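Putative 2OG-Fe(II) oxygenase family protein (Caulobacter crescentus CB15, PDB 3OOX) probably acts as an iron(II)- and 2-oxoglutarate-dependent oxygenase, of a family that includes the enzyme forming ethylene from 2-oxoglutarate with L-arginine as co-substrate. Local coordinates at residues A[68-78]-A[115-123]; A[201-209]-A[218-226]. All blocks are in the same frame, centred on the assembly; numbering follows the deposited sequence.

Contact 1. Residues A[68-78]-A[115-123]; sequences QYAGVKGGARG and MADNVWPAE. With EDO (1,2-ethanediol), chain D; EDO (1,2-ethanediol), chain K.
At the edge of the eight-stranded sheet of this 2-oxoglutarate oxygenase fold, the loop leading from helix 63-66 into the outermost strand 78-80 lies along a second loop that runs toward helix 127-152, and Tyr69 and Arg77 of the first reach Glu123 and Ala116 of the second. The Tyr69 hydroxyl is both donor and acceptor. OH gives its proton to OE1 of Glu123 on the syn side of the carboxylate at 2.6 Å, in the plane of the ring, while the carboxylate plane is turned 75° from it. The same OH accepts the backbone N of Ala122 at 3.2 Å. Pro121 covers one ring face, with its CB 4.0 Å from Tyr69 CE2, and the CB of Gln68 sits over the centre of the other. The other carboxylate oxygen takes NE2 of Gln68, which meets OE2 of Glu123 at 2.9 Å from above the carboxylate plane; this amide also bonds Thr65 O. At the far end, the Arg77 chain bends at CB-CG (chi2 -70°), which brings NE to Ala116 O, 2.9 Å away, with the donor above the carbonyl plane. A water joins Arg77 NH2 to the same oxygen, and NH1 bonds Ala76 O within its own loop. Between the two ends, Val119 CG2 packs on Gly78 CA at 3.6 Å. Two loops without regular structure are thus joined by side chains rather than by a backbone ladder: the paired bonds on Glu123 fix the rotation of its carboxylate, and Ala116 O is held by two donors, the guanidinium NE and a water.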
loop_
_atom_site.group_PDB
_atom_site.type_symbol
_atom_site.label_atom_id
_atom_site.label_comp_id
_atom_site.label_asym_id
_atom_site.label_seq_id
_atom_site.Cartn_x
_atom_site.Cartn_y
_atom_site.Cartn_z
ATOM N N GLN A 68 -10.341 4.380 22.721
ATOM C CA GLN A 68 -10.895 5.712 22.563
ATOM C C GLN A 68 -10.987 6.062 21.089
ATOM O O GLN A 68 -11.828 6.869 20.682
ATOM C CB GLN A 68 -10.000 6.741 23.249
ATOM C CG GLN A 68 -9.974 6.628 24.755
ATOM C CD GLN A 68 -9.012 7.616 25.389
ATOM O OE1 GLN A 68 -9.409 8.434 26.223
ATOM N NE2 GLN A 68 -7.749 7.537 25.023
ATOM N N TYR A 69 -10.104 5.470 20.285
ATOM C CA TYR A 69 -9.964 5.819 18.862
ATOM C C TYR A 69 -10.540 4.740 17.945
ATOM O O TYR A 69 -10.337 4.795 16.720
ATOM C CB TYR A 69 -8.495 6.086 18.536
ATOM C CG TYR A 69 -7.880 7.063 19.514
ATOM C CD1 TYR A 69 -8.229 8.413 19.456
ATOM C CD2 TYR A 69 -7.038 6.639 20.528
ATOM C CE1 TYR A 69 -7.738 9.316 20.377
ATOM C CE2 TYR A 69 -6.523 7.547 21.465
ATOM C CZ TYR A 69 -6.892 8.882 21.381
ATOM O OH TYR A 69 -6.391 9.808 22.285
ATOM N N ALA A 70 -11.251 3.793 18.540
ATOM C CA ALA A 70 -11.919 2.703 17.807
ATOM C C ALA A 70 -13.344 3.076 17.407
ATOM O O ALA A 70 -13.925 4.022 17.943
ATOM C CB ALA A 70 -11.948 1.434 18.645
ATOM N N GLY A 71 -13.908 2.289 16.491
ATOM C CA GLY A 71 -15.271 2.482 16.032
ATOM C C GLY A 71 -15.474 3.745 15.226
ATOM O O GLY A 71 -16.583 4.254 15.156
ATOM N N VAL A 72 -14.412 4.276 14.650
ATOM C CA VAL A 72 -14.491 5.509 13.852
ATOM C C VAL A 72 -14.638 5.110 12.389
ATOM O O VAL A 72 -13.726 4.561 11.781
ATOM C CB VAL A 72 -13.259 6.436 14.053
ATOM C CG1 VAL A 72 -13.383 7.725 13.225
ATOM C CG2 VAL A 72 -13.098 6.755 15.536
ATOM N N LYS A 73 -15.794 5.421 11.806
ATOM C CA LYS A 73 -16.011 5.238 10.371
ATOM C C LYS A 73 -15.638 3.820 9.918
ATOM O O LYS A 73 -14.994 3.614 8.892
ATOM C CB LYS A 73 -15.256 6.299 9.555
ATOM C CG LYS A 73 -15.700 7.715 9.851
ATOM C CD LYS A 73 -17.098 8.000 9.198
ATOM C CE LYS A 73 -17.615 9.345 9.547
ATOM N NZ LYS A 73 -19.017 9.555 8.901
ATOM N N GLY A 74 -16.074 2.866 10.716
ATOM C CA GLY A 74 -15.917 1.459 10.359
ATOM C C GLY A 74 -14.488 0.993 10.322
ATOM O O GLY A 74 -14.190 -0.059 9.756
ATOM N N GLY A 75 -13.613 1.734 10.985
ATOM C CA GLY A 75 -12.195 1.439 11.023
ATOM C C GLY A 75 -11.382 2.110 9.932
ATOM O O GLY A 75 -10.167 1.977 9.870
ATOM N N ALA A 76 -12.040 2.920 9.090
ATOM C CA ALA A 76 -11.356 3.607 8.037
ATOM C C ALA A 76 -10.444 4.734 8.538
ATOM O O ALA A 76 -9.541 5.179 7.823
ATOM C CB ALA A 76 -12.395 4.191 7.056
ATOM N N ARG A 77 -10.709 5.199 9.760
ATOM C CA ARG A 77 -9.843 6.178 10.429
ATOM C C ARG A 77 -9.639 5.700 11.844
ATOM O O ARG A 77 -10.509 5.087 12.407
ATOM C CB ARG A 77 -10.520 7.555 10.445
ATOM C CG ARG A 77 -10.861 8.148 9.061
ATOM C CD ARG A 77 -9.654 8.553 8.286
ATOM N NE ARG A 77 -9.991 9.123 6.965
ATOM C CZ ARG A 77 -9.995 8.443 5.819
ATOM N NH1 ARG A 77 -9.695 7.146 5.770
ATOM N NH2 ARG A 77 -10.294 9.058 4.670
ATOM N N GLY A 78 -8.463 5.963 12.412
ATOM C CA GLY A 78 -8.220 5.560 13.789
ATOM C C GLY A 78 -7.890 4.087 13.980
ATOM O O GLY A 78 -7.254 3.460 13.138
HETATM N N MSE A 115 -14.962 11.730 2.609
HETATM C CA MSE A 115 -13.666 11.399 3.213
HETATM C C MSE A 115 -13.595 11.954 4.612
HETATM O O MSE A 115 -13.562 13.180 4.827
HETATM C CB MSE A 115 -12.520 11.973 2.362
HETATM C CG MSE A 115 -12.275 11.156 1.154
HETATM SE SE MSE A 115 -11.057 11.889 -0.141
HETATM C CE MSE A 115 -9.548 12.170 0.977
ATOM N N ALA A 116 -13.625 11.041 5.592
ATOM C CA ALA A 116 -13.715 11.439 6.965
ATOM C C ALA A 116 -12.434 12.066 7.504
ATOM O O ALA A 116 -11.309 11.734 7.100
ATOM C CB ALA A 116 -14.115 10.199 7.845
ATOM N N ASP A 117 -12.610 12.965 8.465
ATOM C CA ASP A 117 -11.496 13.578 9.153
ATOM C C ASP A 117 -10.667 12.519 9.876
ATOM O O ASP A 117 -11.200 11.501 10.337
ATOM C CB ASP A 117 -11.964 14.569 10.231
ATOM C CG ASP A 117 -12.569 15.847 9.665
ATOM O OD1 ASP A 117 -12.445 16.117 8.459
ATOM O OD2 ASP A 117 -13.183 16.597 10.473
ATOM N N ASN A 118 -9.369 12.775 9.966
ATOM C CA ASN A 118 -8.480 11.971 10.825
ATOM C C ASN A 118 -8.792 12.206 12.295
ATOM O O ASN A 118 -9.285 13.274 12.677
ATOM C CB ASN A 118 -7.022 12.283 10.571
ATOM C CG ASN A 118 -6.516 11.630 9.327
ATOM O OD1 ASN A 118 -6.792 10.439 9.093
ATOM N ND2 ASN A 118 -5.796 12.415 8.479
ATOM N N VAL A 119 -8.497 11.199 13.095
ATOM C CA VAL A 119 -8.416 11.350 14.533
ATOM C C VAL A 119 -6.956 11.144 14.901
ATOM O O VAL A 119 -6.162 10.644 14.099
ATOM C CB VAL A 119 -9.363 10.363 15.277
ATOM C CG1 VAL A 119 -10.826 10.659 14.926
ATOM C CG2 VAL A 119 -8.981 8.859 14.958
ATOM N N TRP A 120 -6.580 11.557 16.120
ATOM C CA TRP A 120 -5.189 11.534 16.576
ATOM C C TRP A 120 -5.107 11.154 18.042
ATOM O O TRP A 120 -5.983 11.541 18.825
ATOM C CB TRP A 120 -4.498 12.889 16.366
ATOM C CG TRP A 120 -4.560 13.390 14.984
ATOM C CD1 TRP A 120 -5.408 14.351 14.495
ATOM C CD2 TRP A 120 -3.803 12.921 13.865
ATOM N NE1 TRP A 120 -5.199 14.537 13.146
ATOM C CE2 TRP A 120 -4.201 13.689 12.741
ATOM C CE3 TRP A 120 -2.774 11.984 13.708
ATOM C CZ2 TRP A 120 -3.645 13.496 11.472
ATOM C CZ3 TRP A 120 -2.212 11.818 12.436
ATOM C CH2 TRP A 120 -2.647 12.584 11.350
ATOM N N PRO A 121 -4.071 10.382 18.419
ATOM C CA PRO A 121 -3.952 9.966 19.825
ATOM C C PRO A 121 -3.233 11.000 20.688
ATOM O O PRO A 121 -2.034 11.138 20.593
ATOM C CB PRO A 121 -3.125 8.678 19.737
ATOM C CG PRO A 121 -2.297 8.848 18.515
ATOM C CD PRO A 121 -3.025 9.779 17.571
ATOM N N ALA A 122 -3.980 11.699 21.536
ATOM C CA ALA A 122 -3.392 12.753 22.387
ATOM C C ALA A 122 -2.239 12.250 23.253
ATOM O O ALA A 122 -1.327 13.016 23.604
ATOM C CB ALA A 122 -4.470 13.339 23.280
ATOM N N GLU A 123 -2.274 10.973 23.608
ATOM C CA GLU A 123 -1.290 10.368 24.511
ATOM C C GLU A 123 0.115 10.209 23.931
ATOM O O GLU A 123 1.072 9.967 24.690
ATOM C CB GLU A 123 -1.796 9.003 25.013
ATOM C CG GLU A 123 -3.073 9.085 25.843
ATOM C CD GLU A 123 -4.390 9.132 25.051
ATOM O OE1 GLU A 123 -4.397 9.037 23.792
ATOM O OE2 GLU A 123 -5.439 9.225 25.721
HETATM C C1 EDO D . -18.633 10.355 5.346
HETATM O O1 EDO D . -18.428 9.203 6.174
HETATM C C2 EDO D . -17.422 11.269 5.524
HETATM O O2 EDO D . -17.342 11.770 6.865
HETATM C C1 EDO K . -15.223 10.930 12.679
HETATM O O1 EDO K . -15.293 11.258 14.054
HETATM C C2 EDO K . -13.824 11.317 12.176
HETATM O O2 EDO K . -13.786 11.012 10.799
HETATM O O HOH W 1 -9.882 11.944 4.748
HETATM O O HOH W 2 -7.313 8.947 11.323
#

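Contact 2. Residues A[201-209]-A[218-226]. With EDO (1,2-ethanediol), chain F.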
loop_
_atom_site.group_PDB
_atom_site.type_symbol
_atom_site.label_atom_id
_atom_site.label_comp_id
_atom_site.label_asym_id
_atom_site.label_seq_id
_atom_site.Cartn_x
_atom_site.Cartn_y
_atom_site.Cartn_z
ATOM N N LEU A 201 7.562 -0.065 3.084
ATOM C CA LEU A 201 8.859 -0.097 3.745
ATOM C C LEU A 201 9.064 -1.374 4.581
ATOM O O LEU A 201 8.096 -2.035 4.969
ATOM C CB LEU A 201 9.007 1.085 4.692
ATOM C CG LEU A 201 9.003 2.453 4.029
ATOM C CD1 LEU A 201 8.614 3.533 5.106
ATOM C CD2 LEU A 201 10.336 2.746 3.327
ATOM N N GLY A 202 10.316 -1.691 4.883
ATOM C CA GLY A 202 10.645 -2.668 5.936
ATOM C C GLY A 202 10.315 -4.114 5.655
ATOM O O GLY A 202 10.170 -4.899 6.599
ATOM N N ALA A 203 10.232 -4.498 4.389
ATOM C CA ALA A 203 9.884 -5.873 4.032
ATOM C C ALA A 203 11.038 -6.885 4.137
ATOM O O ALA A 203 10.838 -8.082 3.913
ATOM C CB ALA A 203 9.279 -5.912 2.621
ATOM N N GLU A 204 12.251 -6.419 4.451
ATOM C CA GLU A 204 13.372 -7.333 4.597
ATOM C C GLU A 204 13.026 -8.436 5.613
ATOM O O GLU A 204 12.552 -8.156 6.720
ATOM C CB GLU A 204 14.663 -6.586 4.979
ATOM C CG GLU A 204 14.614 -5.773 6.259
ATOM C CD GLU A 204 14.181 -4.320 6.062
ATOM O OE1 GLU A 204 13.445 -4.008 5.101
ATOM O OE2 GLU A 204 14.529 -3.489 6.919
ATOM N N GLU A 205 13.238 -9.684 5.188
ATOM C CA GLU A 205 12.971 -10.887 6.004
ATOM C C GLU A 205 11.566 -10.881 6.605
ATOM O O GLU A 205 11.339 -11.391 7.710
ATOM C CB GLU A 205 14.029 -11.040 7.108
ATOM C CG GLU A 205 15.466 -11.153 6.576
ATOM C CD GLU A 205 15.666 -12.345 5.646
ATOM O OE1 GLU A 205 15.056 -13.409 5.888
ATOM O OE2 GLU A 205 16.438 -12.215 4.670
ATOM N N GLY A 206 10.623 -10.310 5.860
ATOM C CA GLY A 206 9.236 -10.198 6.325
ATOM C C GLY A 206 8.278 -11.261 5.852
ATOM O O GLY A 206 7.108 -11.204 6.231
ATOM N N GLY A 207 8.708 -12.177 4.984
ATOM C CA GLY A 207 7.813 -13.235 4.481
ATOM C C GLY A 207 6.806 -12.875 3.385
ATOM O O GLY A 207 5.845 -13.623 3.126
ATOM N N LEU A 208 7.032 -11.755 2.709
ATOM C CA LEU A 208 6.150 -11.354 1.608
ATOM C C LEU A 208 6.367 -12.254 0.409
ATOM O O LEU A 208 7.503 -12.545 0.027
ATOM C CB LEU A 208 6.407 -9.895 1.218
ATOM C CG LEU A 208 5.571 -9.324 0.065
ATOM C CD1 LEU A 208 4.050 -9.229 0.358
ATOM C CD2 LEU A 208 6.126 -7.937 -0.289
ATOM N N GLU A 209 5.271 -12.726 -0.185
ATOM C CA GLU A 209 5.338 -13.542 -1.367
ATOM C C GLU A 209 4.292 -13.099 -2.380
ATOM O O GLU A 209 3.198 -12.688 -1.994
ATOM C CB GLU A 209 5.107 -14.998 -1.017
ATOM C CG GLU A 209 6.104 -15.539 0.010
ATOM C CD GLU A 209 6.000 -17.033 0.227
ATOM O OE1 GLU A 209 4.911 -17.606 -0.057
ATOM O OE2 GLU A 209 7.015 -17.640 0.709
ATOM N N LEU A 218 6.349 -16.723 -5.044
ATOM C CA LEU A 218 7.704 -16.189 -5.167
ATOM C C LEU A 218 8.020 -15.276 -4.004
ATOM O O LEU A 218 7.273 -14.326 -3.765
ATOM C CB LEU A 218 7.829 -15.401 -6.461
ATOM C CG LEU A 218 7.411 -16.085 -7.758
ATOM C CD1 LEU A 218 7.661 -15.119 -8.914
ATOM C CD2 LEU A 218 8.106 -17.408 -7.979
ATOM N N PRO A 219 9.160 -15.502 -3.300
ATOM C CA PRO A 219 9.520 -14.619 -2.205
ATOM C C PRO A 219 9.947 -13.229 -2.689
ATOM O O PRO A 219 10.666 -13.118 -3.691
ATOM C CB PRO A 219 10.705 -15.341 -1.534
ATOM C CG PRO A 219 11.232 -16.202 -2.534
ATOM C CD PRO A 219 10.128 -16.597 -3.463
ATOM N N ILE A 220 9.474 -12.194 -1.996
ATOM C CA ILE A 220 9.951 -10.832 -2.193
ATOM C C ILE A 220 10.611 -10.468 -0.881
ATOM O O ILE A 220 9.960 -10.159 0.115
ATOM C CB ILE A 220 8.837 -9.831 -2.576
ATOM C CG1 ILE A 220 8.113 -10.306 -3.842
ATOM C CG2 ILE A 220 9.444 -8.447 -2.809
ATOM C CD1 ILE A 220 6.977 -9.409 -4.249
ATOM N N ASN A 221 11.945 -10.548 -0.902
ATOM C CA ASN A 221 12.766 -10.417 0.294
ATOM C C ASN A 221 13.866 -9.402 0.044
ATOM O O ASN A 221 15.020 -9.776 -0.262
ATOM C CB ASN A 221 13.389 -11.750 0.706
ATOM C CG ASN A 221 14.025 -11.667 2.074
ATOM O OD1 ASN A 221 13.688 -10.781 2.867
ATOM N ND2 ASN A 221 14.944 -12.596 2.375
ATOM N N PRO A 222 13.532 -8.116 0.141
ATOM C CA PRO A 222 14.537 -7.134 -0.282
ATOM C C PRO A 222 15.587 -6.890 0.792
ATOM O O PRO A 222 15.389 -7.239 1.949
ATOM C CB PRO A 222 13.707 -5.865 -0.460
ATOM C CG PRO A 222 12.637 -6.002 0.578
ATOM C CD PRO A 222 12.281 -7.459 0.582
ATOM N N PRO A 223 16.703 -6.253 0.412
ATOM C CA PRO A 223 17.592 -5.753 1.449
ATOM C C PRO A 223 16.929 -4.623 2.209
ATOM O O PRO A 223 15.913 -4.093 1.759
ATOM C CB PRO A 223 18.805 -5.204 0.671
ATOM C CG PRO A 223 18.448 -5.201 -0.743
ATOM C CD PRO A 223 17.108 -5.854 -0.942
ATOM N N PRO A 224 17.485 -4.230 3.352
ATOM C CA PRO A 224 17.024 -3.068 4.095
ATOM C C PRO A 224 17.073 -1.782 3.257
ATOM O O PRO A 224 17.785 -1.748 2.248
ATOM C CB PRO A 224 17.987 -3.003 5.289
ATOM C CG PRO A 224 18.563 -4.317 5.387
ATOM C CD PRO A 224 18.630 -4.880 4.025
ATOM N N GLY A 225 16.321 -0.775 3.688
ATOM C CA GLY A 225 16.276 0.532 3.022
ATOM C C GLY A 225 15.678 0.490 1.635
ATOM O O GLY A 225 16.110 1.230 0.736
ATOM N N CYS A 226 14.678 -0.383 1.444
ATOM C CA CYS A 226 13.968 -0.432 0.171
ATOM C C CYS A 226 12.461 -0.216 0.360
ATOM O O CYS A 226 11.934 -0.275 1.464
ATOM C CB CYS A 226 14.159 -1.779 -0.561
ATOM S SG CYS A 226 15.831 -2.221 -1.096
HETATM C C1 EDO F . 14.455 -0.500 7.008
HETATM O O1 EDO F . 14.705 -1.096 5.717
HETATM C C2 EDO F . 15.381 0.674 7.320
HETATM O O2 EDO F . 16.758 0.374 7.017
HETATM O O HOH W 3 12.417 -0.030 4.283
HETATM O O HOH W 4 10.708 -3.018 1.906
HETATM O O HOH W 5 9.416 -10.067 2.726
HETATM O O HOH W 6 13.655 -2.843 2.693
#
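Leu201 sets CD2 3.9 Å from Cys226 O; one water joins Gly202 N to that oxygen and a second joins it to Ala203 N. Ala203 rests its CB on the Pro222 ring, 3.9 Å from CG, and begins a type II turn that runs to Gly206. Glu204 presses CB against Pro222 O at 3.2 Å; its bent chain carries OE2 to a bound ethanediol, which also accepts Gly225 N. Glu205 is gripped twice by one amide. Its backbone N points in the carbonyl plane at Asn221 OD1, 2.6 Å away, while Asn221 ND2 meets Glu205 OE2 at 2.8 Å from above the carboxylate, the two flat groups 81° apart. With an alanine in place of Asn221, the Glu205 amide N would probably lose its acceptor and the carboxylate be set free to swing. Leu208 O accepts Ile220 N at 2.8 Å, and the two side chains lie alongside each other, CD2 of Leu208 4.0 Å from CB of Ile220. Glu209 pairs with Pro219 and sends OE1 to Arg249. This is the open end of an antiparallel beta hairpin, strands 208-211 and 217-219, in the smaller of the two main sheets of a double-stranded beta-helix (jelly-roll) fold.

How the contacts relate
Contact 1 and contact 2 lie at separate places in the fold, centres about 29 Å apart and nearest atoms about 15 Å. Each mixes buried and exposed residues, though contact 2 is nearer the middle of the chain (about 14 Å from its centre, against 19 Å). Residues 68-78 and 115-123 belong to the N-terminal family region and border strand 78-80, an outermost strand of the large sheet; in the oxygenase region, 201-209 leads from strand 197-201 of that sheet into the four-stranded sheet, and 218-226 leads back toward strand 227-231. Contact 1 is joined mostly by side-chain bonds; contact 2 adds a backbone hydrogen bond, more bridging waters and proline packing to its asparagine-glutamate pair.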